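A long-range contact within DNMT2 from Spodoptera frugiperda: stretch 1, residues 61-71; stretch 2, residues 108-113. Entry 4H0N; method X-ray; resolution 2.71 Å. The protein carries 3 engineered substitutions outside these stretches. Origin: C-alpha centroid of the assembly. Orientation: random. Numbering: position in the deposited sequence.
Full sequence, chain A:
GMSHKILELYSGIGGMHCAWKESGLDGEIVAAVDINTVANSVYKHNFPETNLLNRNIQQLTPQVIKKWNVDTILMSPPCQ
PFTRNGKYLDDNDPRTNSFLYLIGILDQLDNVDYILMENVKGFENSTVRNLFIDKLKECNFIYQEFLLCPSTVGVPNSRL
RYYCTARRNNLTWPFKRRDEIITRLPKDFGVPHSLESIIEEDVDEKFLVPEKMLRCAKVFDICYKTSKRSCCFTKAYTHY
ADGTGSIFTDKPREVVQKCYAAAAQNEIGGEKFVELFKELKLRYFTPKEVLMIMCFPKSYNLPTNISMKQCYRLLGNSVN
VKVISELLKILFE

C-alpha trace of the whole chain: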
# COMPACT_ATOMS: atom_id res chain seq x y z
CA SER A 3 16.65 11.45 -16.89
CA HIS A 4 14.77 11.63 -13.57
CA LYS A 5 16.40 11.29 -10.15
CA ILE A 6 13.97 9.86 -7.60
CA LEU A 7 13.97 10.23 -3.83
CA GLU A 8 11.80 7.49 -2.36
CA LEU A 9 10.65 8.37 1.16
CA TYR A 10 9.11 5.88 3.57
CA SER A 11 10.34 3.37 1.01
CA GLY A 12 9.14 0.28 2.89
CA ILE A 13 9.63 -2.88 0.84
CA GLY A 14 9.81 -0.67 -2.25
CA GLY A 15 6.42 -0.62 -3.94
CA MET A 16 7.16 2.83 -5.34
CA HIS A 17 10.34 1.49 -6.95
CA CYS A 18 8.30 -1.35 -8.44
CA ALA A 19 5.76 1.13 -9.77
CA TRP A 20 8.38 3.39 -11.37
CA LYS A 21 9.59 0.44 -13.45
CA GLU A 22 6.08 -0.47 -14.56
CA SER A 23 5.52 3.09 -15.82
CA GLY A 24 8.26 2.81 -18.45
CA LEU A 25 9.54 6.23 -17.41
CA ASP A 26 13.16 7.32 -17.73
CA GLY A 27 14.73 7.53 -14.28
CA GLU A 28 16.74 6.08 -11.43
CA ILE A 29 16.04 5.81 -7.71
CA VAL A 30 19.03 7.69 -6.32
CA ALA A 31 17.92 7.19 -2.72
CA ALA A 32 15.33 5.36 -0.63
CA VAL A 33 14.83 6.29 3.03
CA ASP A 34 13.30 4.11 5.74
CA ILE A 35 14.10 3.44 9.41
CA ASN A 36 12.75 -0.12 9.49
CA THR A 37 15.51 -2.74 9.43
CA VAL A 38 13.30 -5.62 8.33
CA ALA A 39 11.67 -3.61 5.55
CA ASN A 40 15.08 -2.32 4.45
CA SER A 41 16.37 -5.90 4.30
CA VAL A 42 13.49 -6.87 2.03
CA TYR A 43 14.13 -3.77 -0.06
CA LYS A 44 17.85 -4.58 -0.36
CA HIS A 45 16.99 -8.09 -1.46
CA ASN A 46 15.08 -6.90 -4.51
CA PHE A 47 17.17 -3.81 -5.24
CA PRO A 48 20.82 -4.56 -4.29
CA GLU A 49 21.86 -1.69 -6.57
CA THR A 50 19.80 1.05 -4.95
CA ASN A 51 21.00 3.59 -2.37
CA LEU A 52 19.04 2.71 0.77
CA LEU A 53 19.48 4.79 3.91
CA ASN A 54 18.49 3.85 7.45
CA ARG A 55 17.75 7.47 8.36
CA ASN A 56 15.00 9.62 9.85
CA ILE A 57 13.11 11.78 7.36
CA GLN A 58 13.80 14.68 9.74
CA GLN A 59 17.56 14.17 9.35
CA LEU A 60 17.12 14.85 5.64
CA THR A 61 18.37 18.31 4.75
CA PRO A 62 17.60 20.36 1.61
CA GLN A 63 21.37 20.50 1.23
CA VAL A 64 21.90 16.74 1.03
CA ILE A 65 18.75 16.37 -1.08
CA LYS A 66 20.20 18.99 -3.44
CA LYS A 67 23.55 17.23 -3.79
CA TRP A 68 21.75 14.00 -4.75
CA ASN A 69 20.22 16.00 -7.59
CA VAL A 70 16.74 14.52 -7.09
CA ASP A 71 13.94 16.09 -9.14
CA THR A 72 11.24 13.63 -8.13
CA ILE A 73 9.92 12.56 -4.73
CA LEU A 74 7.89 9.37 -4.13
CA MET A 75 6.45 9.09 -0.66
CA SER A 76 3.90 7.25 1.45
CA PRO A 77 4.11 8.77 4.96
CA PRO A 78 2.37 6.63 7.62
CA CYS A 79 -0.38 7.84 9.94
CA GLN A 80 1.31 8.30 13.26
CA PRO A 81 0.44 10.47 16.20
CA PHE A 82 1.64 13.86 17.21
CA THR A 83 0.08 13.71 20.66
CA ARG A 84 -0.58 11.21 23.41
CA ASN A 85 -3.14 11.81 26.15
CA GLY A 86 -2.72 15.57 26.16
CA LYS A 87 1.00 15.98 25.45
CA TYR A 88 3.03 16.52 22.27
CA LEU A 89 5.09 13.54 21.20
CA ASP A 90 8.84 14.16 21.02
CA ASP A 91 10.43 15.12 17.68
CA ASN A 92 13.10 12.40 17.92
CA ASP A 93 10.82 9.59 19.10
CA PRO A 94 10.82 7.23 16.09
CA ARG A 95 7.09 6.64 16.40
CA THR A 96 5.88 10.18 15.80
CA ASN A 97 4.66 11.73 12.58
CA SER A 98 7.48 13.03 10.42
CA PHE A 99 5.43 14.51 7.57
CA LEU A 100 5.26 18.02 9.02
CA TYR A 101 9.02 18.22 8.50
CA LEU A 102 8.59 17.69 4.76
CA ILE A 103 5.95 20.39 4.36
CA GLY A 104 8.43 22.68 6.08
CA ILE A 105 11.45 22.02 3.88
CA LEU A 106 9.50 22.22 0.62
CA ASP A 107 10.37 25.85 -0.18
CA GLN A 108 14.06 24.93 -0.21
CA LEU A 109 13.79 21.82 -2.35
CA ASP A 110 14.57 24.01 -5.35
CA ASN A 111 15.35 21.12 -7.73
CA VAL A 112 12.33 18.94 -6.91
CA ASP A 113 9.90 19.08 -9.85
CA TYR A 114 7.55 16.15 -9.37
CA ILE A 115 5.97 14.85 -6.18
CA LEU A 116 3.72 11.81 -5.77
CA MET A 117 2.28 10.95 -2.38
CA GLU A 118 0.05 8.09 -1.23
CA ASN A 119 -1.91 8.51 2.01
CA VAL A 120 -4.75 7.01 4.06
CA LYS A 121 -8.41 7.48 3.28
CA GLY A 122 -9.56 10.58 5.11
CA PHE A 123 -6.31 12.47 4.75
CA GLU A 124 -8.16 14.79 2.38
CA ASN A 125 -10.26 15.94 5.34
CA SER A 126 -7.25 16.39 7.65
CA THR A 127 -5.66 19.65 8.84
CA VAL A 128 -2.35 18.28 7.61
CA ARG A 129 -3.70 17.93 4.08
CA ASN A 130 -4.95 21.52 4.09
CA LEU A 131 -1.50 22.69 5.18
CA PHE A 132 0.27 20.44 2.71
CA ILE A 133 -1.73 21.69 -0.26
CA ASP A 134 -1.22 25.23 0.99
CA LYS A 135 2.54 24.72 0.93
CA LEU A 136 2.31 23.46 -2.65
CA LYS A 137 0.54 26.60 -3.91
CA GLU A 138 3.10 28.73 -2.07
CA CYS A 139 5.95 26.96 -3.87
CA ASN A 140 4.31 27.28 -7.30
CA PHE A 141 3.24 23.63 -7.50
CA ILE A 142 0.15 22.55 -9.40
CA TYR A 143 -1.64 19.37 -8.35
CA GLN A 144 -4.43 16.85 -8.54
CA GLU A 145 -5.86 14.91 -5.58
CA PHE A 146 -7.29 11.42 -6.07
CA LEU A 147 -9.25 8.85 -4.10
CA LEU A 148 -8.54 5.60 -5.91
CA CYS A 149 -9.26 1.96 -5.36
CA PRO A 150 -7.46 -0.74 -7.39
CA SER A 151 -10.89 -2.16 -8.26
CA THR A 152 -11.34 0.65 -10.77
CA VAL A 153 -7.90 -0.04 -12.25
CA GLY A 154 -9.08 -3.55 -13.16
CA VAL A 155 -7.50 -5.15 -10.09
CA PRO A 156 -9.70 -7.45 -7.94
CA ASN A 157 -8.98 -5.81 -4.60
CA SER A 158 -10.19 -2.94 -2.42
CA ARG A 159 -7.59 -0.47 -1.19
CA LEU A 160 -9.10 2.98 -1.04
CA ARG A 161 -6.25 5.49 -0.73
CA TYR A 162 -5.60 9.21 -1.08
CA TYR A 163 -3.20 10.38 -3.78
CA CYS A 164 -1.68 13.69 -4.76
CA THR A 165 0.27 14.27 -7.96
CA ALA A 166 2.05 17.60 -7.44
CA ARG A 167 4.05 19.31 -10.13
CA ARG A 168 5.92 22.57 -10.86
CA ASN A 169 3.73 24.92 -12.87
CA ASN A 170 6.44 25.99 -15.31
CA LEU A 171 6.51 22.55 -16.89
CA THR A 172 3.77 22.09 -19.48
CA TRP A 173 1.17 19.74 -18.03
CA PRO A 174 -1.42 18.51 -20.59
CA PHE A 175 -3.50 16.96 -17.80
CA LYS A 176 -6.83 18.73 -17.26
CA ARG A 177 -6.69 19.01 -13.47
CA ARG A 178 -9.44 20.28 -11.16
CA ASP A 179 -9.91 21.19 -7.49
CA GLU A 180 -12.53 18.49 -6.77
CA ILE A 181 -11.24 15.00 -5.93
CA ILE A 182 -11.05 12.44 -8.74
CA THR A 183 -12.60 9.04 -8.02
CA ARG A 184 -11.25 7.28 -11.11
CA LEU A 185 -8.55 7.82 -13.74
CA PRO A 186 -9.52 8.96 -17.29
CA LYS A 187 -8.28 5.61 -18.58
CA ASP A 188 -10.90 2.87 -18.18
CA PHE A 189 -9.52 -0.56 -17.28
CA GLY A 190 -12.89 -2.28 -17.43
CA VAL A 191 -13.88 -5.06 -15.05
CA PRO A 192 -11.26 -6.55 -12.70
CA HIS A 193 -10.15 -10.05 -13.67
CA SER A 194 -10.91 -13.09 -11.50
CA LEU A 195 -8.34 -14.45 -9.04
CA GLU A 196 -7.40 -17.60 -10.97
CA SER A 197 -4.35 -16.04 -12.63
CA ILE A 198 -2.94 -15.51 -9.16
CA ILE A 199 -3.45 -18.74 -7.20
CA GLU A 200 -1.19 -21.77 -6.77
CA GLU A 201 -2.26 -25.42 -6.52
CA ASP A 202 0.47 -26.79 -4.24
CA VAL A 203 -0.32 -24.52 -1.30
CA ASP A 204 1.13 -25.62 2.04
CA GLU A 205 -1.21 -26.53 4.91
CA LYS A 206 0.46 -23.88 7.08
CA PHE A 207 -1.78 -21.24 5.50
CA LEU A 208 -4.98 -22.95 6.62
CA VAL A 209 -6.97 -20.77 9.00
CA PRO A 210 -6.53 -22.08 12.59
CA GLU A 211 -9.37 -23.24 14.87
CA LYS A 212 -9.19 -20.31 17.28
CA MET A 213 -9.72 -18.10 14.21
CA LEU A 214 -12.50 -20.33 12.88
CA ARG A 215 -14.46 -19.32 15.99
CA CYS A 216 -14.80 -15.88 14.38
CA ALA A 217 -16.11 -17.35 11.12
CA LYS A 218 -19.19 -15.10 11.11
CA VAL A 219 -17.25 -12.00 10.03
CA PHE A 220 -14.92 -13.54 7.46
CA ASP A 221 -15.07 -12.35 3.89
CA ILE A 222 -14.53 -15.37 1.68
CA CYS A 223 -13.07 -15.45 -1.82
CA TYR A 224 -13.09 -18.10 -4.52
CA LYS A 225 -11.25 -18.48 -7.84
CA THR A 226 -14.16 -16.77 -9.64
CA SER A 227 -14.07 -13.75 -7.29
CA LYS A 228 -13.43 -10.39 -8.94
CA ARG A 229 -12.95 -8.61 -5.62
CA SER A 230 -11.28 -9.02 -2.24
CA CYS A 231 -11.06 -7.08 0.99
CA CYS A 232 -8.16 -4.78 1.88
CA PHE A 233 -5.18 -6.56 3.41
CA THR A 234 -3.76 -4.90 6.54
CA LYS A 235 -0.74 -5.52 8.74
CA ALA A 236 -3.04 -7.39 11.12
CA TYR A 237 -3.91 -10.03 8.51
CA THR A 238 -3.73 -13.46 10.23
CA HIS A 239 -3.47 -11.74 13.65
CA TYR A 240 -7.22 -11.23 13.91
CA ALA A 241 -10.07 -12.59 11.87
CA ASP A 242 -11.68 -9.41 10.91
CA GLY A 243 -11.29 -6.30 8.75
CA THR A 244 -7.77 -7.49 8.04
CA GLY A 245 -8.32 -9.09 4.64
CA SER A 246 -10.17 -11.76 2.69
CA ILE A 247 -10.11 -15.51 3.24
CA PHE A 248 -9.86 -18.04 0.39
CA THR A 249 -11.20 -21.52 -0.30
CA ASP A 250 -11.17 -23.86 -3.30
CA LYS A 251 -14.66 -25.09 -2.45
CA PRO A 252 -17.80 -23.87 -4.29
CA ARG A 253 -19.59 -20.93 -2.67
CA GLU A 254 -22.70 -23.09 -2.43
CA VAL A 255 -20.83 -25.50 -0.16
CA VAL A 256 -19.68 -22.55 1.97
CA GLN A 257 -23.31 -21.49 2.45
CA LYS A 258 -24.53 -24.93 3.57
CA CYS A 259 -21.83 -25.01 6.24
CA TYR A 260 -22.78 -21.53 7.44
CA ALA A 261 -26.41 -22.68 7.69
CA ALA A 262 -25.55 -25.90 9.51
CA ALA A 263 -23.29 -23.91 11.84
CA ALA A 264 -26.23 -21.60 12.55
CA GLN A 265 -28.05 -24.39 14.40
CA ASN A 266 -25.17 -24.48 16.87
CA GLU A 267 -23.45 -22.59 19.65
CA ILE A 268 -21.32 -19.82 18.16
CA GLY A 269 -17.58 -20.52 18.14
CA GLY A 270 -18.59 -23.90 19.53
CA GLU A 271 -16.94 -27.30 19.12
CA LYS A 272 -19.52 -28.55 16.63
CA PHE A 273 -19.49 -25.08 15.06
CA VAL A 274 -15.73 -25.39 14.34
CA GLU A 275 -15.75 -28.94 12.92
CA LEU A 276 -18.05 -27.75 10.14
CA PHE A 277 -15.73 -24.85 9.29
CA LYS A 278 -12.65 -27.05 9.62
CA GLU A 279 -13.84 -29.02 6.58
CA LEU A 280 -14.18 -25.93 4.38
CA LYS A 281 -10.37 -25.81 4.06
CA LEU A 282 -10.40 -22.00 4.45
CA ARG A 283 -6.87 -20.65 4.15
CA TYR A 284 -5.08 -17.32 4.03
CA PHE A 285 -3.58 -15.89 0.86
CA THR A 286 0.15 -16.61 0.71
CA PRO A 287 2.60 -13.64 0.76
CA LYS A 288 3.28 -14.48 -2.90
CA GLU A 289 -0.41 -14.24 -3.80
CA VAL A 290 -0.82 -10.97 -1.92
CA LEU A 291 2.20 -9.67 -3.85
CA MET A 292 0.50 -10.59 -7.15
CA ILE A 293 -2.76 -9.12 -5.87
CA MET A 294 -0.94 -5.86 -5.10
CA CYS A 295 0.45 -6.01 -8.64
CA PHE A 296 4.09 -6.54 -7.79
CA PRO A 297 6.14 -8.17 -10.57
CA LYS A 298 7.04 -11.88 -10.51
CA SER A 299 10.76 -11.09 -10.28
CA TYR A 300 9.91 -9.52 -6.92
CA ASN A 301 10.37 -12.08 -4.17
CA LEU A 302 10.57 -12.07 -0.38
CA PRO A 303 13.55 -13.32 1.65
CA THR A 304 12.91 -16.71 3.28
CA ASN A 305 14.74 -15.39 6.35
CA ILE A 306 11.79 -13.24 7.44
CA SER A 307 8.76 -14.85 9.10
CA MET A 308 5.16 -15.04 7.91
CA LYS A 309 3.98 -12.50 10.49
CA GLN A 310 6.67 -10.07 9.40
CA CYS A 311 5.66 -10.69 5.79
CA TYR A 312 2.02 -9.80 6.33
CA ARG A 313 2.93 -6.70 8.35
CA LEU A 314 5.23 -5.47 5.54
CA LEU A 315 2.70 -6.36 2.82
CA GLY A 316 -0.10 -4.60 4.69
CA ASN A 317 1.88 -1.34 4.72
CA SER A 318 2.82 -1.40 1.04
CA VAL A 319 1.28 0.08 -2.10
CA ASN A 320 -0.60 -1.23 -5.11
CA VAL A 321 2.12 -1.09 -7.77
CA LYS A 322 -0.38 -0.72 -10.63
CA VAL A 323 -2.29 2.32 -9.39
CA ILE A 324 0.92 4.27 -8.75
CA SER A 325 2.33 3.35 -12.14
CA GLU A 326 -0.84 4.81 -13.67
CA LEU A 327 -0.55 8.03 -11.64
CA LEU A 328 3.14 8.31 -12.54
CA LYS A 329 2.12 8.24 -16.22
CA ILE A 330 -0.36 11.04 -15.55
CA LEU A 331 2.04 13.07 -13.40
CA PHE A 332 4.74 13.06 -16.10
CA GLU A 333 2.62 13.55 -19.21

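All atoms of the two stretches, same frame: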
# COMPACT_ATOMS: atom_id res chain seq x y z
N THR A 61 18.23 16.88 4.95
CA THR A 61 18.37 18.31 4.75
C THR A 61 18.20 18.64 3.27
O THR A 61 18.53 17.83 2.41
CB THR A 61 19.75 18.78 5.21
OG1 THR A 61 20.75 18.34 4.28
CG2 THR A 61 20.05 18.23 6.59
N PRO A 62 17.66 19.83 2.98
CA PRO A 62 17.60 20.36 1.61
C PRO A 62 18.95 20.24 0.93
O PRO A 62 19.05 19.85 -0.23
CB PRO A 62 17.29 21.84 1.83
CG PRO A 62 16.50 21.86 3.10
CD PRO A 62 16.98 20.71 3.95
N GLN A 63 19.99 20.55 1.69
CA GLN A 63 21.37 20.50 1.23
C GLN A 63 21.73 19.13 0.67
O GLN A 63 22.18 19.02 -0.47
CB GLN A 63 22.33 20.87 2.37
CG GLN A 63 22.24 22.33 2.82
CD GLN A 63 20.95 22.65 3.56
OE1 GLN A 63 20.47 21.86 4.36
NE2 GLN A 63 20.39 23.83 3.28
N VAL A 64 21.54 18.08 1.47
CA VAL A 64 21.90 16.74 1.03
C VAL A 64 20.96 16.24 -0.08
O VAL A 64 21.37 15.50 -0.97
CB VAL A 64 21.97 15.74 2.21
CG1 VAL A 64 20.58 15.45 2.77
CG2 VAL A 64 22.64 14.46 1.77
N ILE A 65 19.71 16.68 -0.02
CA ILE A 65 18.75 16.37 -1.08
C ILE A 65 19.18 17.04 -2.39
O ILE A 65 19.02 16.47 -3.47
CB ILE A 65 17.32 16.81 -0.69
CG1 ILE A 65 16.80 15.94 0.46
CG2 ILE A 65 16.37 16.73 -1.89
CD1 ILE A 65 15.43 16.36 0.96
N LYS A 66 19.76 18.23 -2.27
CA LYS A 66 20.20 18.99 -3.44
C LYS A 66 21.44 18.37 -4.09
O LYS A 66 21.57 18.37 -5.31
CB LYS A 66 20.50 20.45 -3.07
CG LYS A 66 20.39 21.41 -4.24
CD LYS A 66 21.11 22.72 -3.96
CE LYS A 66 22.62 22.59 -4.20
NZ LYS A 66 23.32 23.91 -4.17
N LYS A 67 22.33 17.83 -3.27
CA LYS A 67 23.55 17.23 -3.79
C LYS A 67 23.24 15.92 -4.53
O LYS A 67 23.94 15.55 -5.47
CB LYS A 67 24.58 17.01 -2.67
CG LYS A 67 24.61 15.61 -2.08
CD LYS A 67 25.10 15.65 -0.65
CE LYS A 67 26.07 14.53 -0.35
NZ LYS A 67 27.23 15.07 0.40
N TRP A 68 22.18 15.24 -4.11
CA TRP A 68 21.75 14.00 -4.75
C TRP A 68 21.14 14.28 -6.11
O TRP A 68 21.00 13.37 -6.93
CB TRP A 68 20.72 13.29 -3.89
CG TRP A 68 21.29 12.72 -2.65
CD1 TRP A 68 22.60 12.51 -2.36
CD2 TRP A 68 20.55 12.29 -1.50
NE1 TRP A 68 22.73 11.97 -1.11
CE2 TRP A 68 21.49 11.83 -0.56
CE3 TRP A 68 19.19 12.26 -1.18
CZ2 TRP A 68 21.11 11.33 0.69
CZ3 TRP A 68 18.82 11.77 0.06
CH2 TRP A 68 19.77 11.31 0.98
N ASN A 69 20.77 15.54 -6.33
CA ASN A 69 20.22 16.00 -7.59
C ASN A 69 18.86 15.38 -7.92
O ASN A 69 18.51 15.21 -9.09
CB ASN A 69 21.21 15.76 -8.74
CG ASN A 69 21.00 16.71 -9.91
OD1 ASN A 69 20.73 17.89 -9.72
ND2 ASN A 69 21.11 16.18 -11.12
N VAL A 70 18.09 15.05 -6.88
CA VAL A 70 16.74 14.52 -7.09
C VAL A 70 15.83 15.60 -7.68
O VAL A 70 15.99 16.79 -7.38
CB VAL A 70 16.13 13.93 -5.79
CG1 VAL A 70 17.22 13.58 -4.79
CG2 VAL A 70 15.11 14.87 -5.16
N ASP A 71 14.91 15.18 -8.54
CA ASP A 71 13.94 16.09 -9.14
C ASP A 71 12.54 15.57 -8.87
O ASP A 71 11.55 16.25 -9.14
CB ASP A 71 14.16 16.22 -10.65
CG ASP A 71 13.91 14.91 -11.39
OD1 ASP A 71 14.30 13.84 -10.89
OD2 ASP A 71 13.32 14.95 -12.50
N GLN A 108 12.63 24.96 0.03
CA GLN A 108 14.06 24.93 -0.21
C GLN A 108 14.48 23.65 -0.91
O GLN A 108 15.66 23.28 -0.92
CB GLN A 108 14.83 25.13 1.08
CG GLN A 108 14.24 24.38 2.25
CD GLN A 108 14.63 24.98 3.58
OE1 GLN A 108 14.80 26.19 3.69
NE2 GLN A 108 14.77 24.13 4.60
N LEU A 109 13.50 22.95 -1.48
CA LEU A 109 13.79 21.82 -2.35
C LEU A 109 13.71 22.31 -3.78
O LEU A 109 12.86 21.87 -4.56
CB LEU A 109 12.80 20.68 -2.08
CG LEU A 109 12.89 20.08 -0.67
CD1 LEU A 109 11.93 18.92 -0.46
CD2 LEU A 109 14.32 19.65 -0.35
N ASP A 110 14.61 23.23 -4.11
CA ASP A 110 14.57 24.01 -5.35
C ASP A 110 14.57 23.16 -6.63
O ASP A 110 13.99 23.56 -7.64
CB ASP A 110 15.74 25.00 -5.40
CG ASP A 110 15.93 25.75 -4.09
OD1 ASP A 110 17.08 25.82 -3.59
OD2 ASP A 110 14.94 26.30 -3.56
N ASN A 111 15.22 22.00 -6.58
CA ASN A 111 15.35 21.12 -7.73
C ASN A 111 14.14 20.20 -7.93
O ASN A 111 13.85 19.79 -9.05
CB ASN A 111 16.62 20.27 -7.63
CG ASN A 111 17.07 19.69 -8.97
OD1 ASN A 111 18.24 19.76 -9.32
ND2 ASN A 111 16.13 19.11 -9.72
N VAL A 112 13.46 19.86 -6.84
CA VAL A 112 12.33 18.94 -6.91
C VAL A 112 11.20 19.44 -7.80
O VAL A 112 10.61 20.49 -7.54
CB VAL A 112 11.79 18.62 -5.51
CG1 VAL A 112 10.59 17.69 -5.61
CG2 VAL A 112 12.88 17.98 -4.66
N ASP A 113 10.91 18.69 -8.86
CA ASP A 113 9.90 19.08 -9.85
C ASP A 113 8.60 18.28 -9.74
O ASP A 113 7.52 18.81 -9.96
CB ASP A 113 10.46 18.92 -11.27
CG ASP A 113 11.34 20.09 -11.68
OD1 ASP A 113 11.06 21.23 -11.25
OD2 ASP A 113 12.30 19.87 -12.45

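Stretch 1 is a short helix, capped by Thr61, followed by a loop. Stretch 2 has no regular helix or strand. The contact buries 496 Å², counted over both sides. Apolar side chains meet near the start of the helix, and the backbones come together at Asp71.

Thr61 does not touch stretch 2, and its CA-to-CB bond points away. Its role is local. It sits at the N-cap, and Thr61 OG1 accepts a hydrogen bond from Val64 N at 2.9 Å. The chi1 angle of 73° (p) places the hydroxyl for this bond. Threonine suits the site because its oxygen can satisfy a first-turn NH that has no carbonyl partner in the helix.

Pro62 opens the helix and points toward stretch 2. Proline is well tolerated in a first turn, where its missing NH costs no helical hydrogen bond. Its ring lies against Gln108, with Pro62 CG 3.2 Å from Gln108 NE2, a tight approach. On the apolar side, Pro62 CB is 4.3 Å from Leu109 CD2. The residue is buried.

Gln63 and Val64 make no contact with stretch 2. Ile65 comes next on the inward side of the helix, three residues after Pro62 and so roughly one turn on. Its chi angles are m and t, and Ile65 CD1 reaches Leu109 CD2 at 3.7 Å. Leu109 also adopts m and t. Its CA-to-CB bond points sideways, but the end of its side chain comes nearer to the helix. The same methyl, CD2, thus meets both Pro62 and Ile65. Branched aliphatic side chains suit this buried site, which they fill without leaving polar groups unpaired.

Lys66 and Lys67 are exposed, as suits their charge. Trp68 also stays clear of stretch 2.

Asn69 leaves the helical path with a positive phi of 66°, in a Schellman motif. Asparagine adopts such a conformation more readily than most residues. The turn redirects the chain toward Asn111 and the residues after it. There the side chain of Asn69 approaches that of Asn111.

Val70 is buried. Its CA-to-CB bond points sideways, and Val70 CG2 packs on Val112 CG2 at 3.9 Å. Two valines give a compact apolar pair beside the polar backbone contact that follows.

Asp71 has the largest area covered by the other stretch, 74 Å². Its backbone accepts a hydrogen bond across the stretches: Asp113 N donates to Asp71 O at 2.5 Å, with an angle of 156° at the hydrogen. The bond is short and fairly straight. Val112 CA adds a CA-H...O contact to Asp71 O at 3.6 Å. The backbones are close here, with Asp71 CA 4.0 Å from Val112 CA. A type I turn from Leu109 ends at Val112. The carboxylate of Asp71 is hydrogen-bonded outside the two stretches, so its charge is accommodated despite burial.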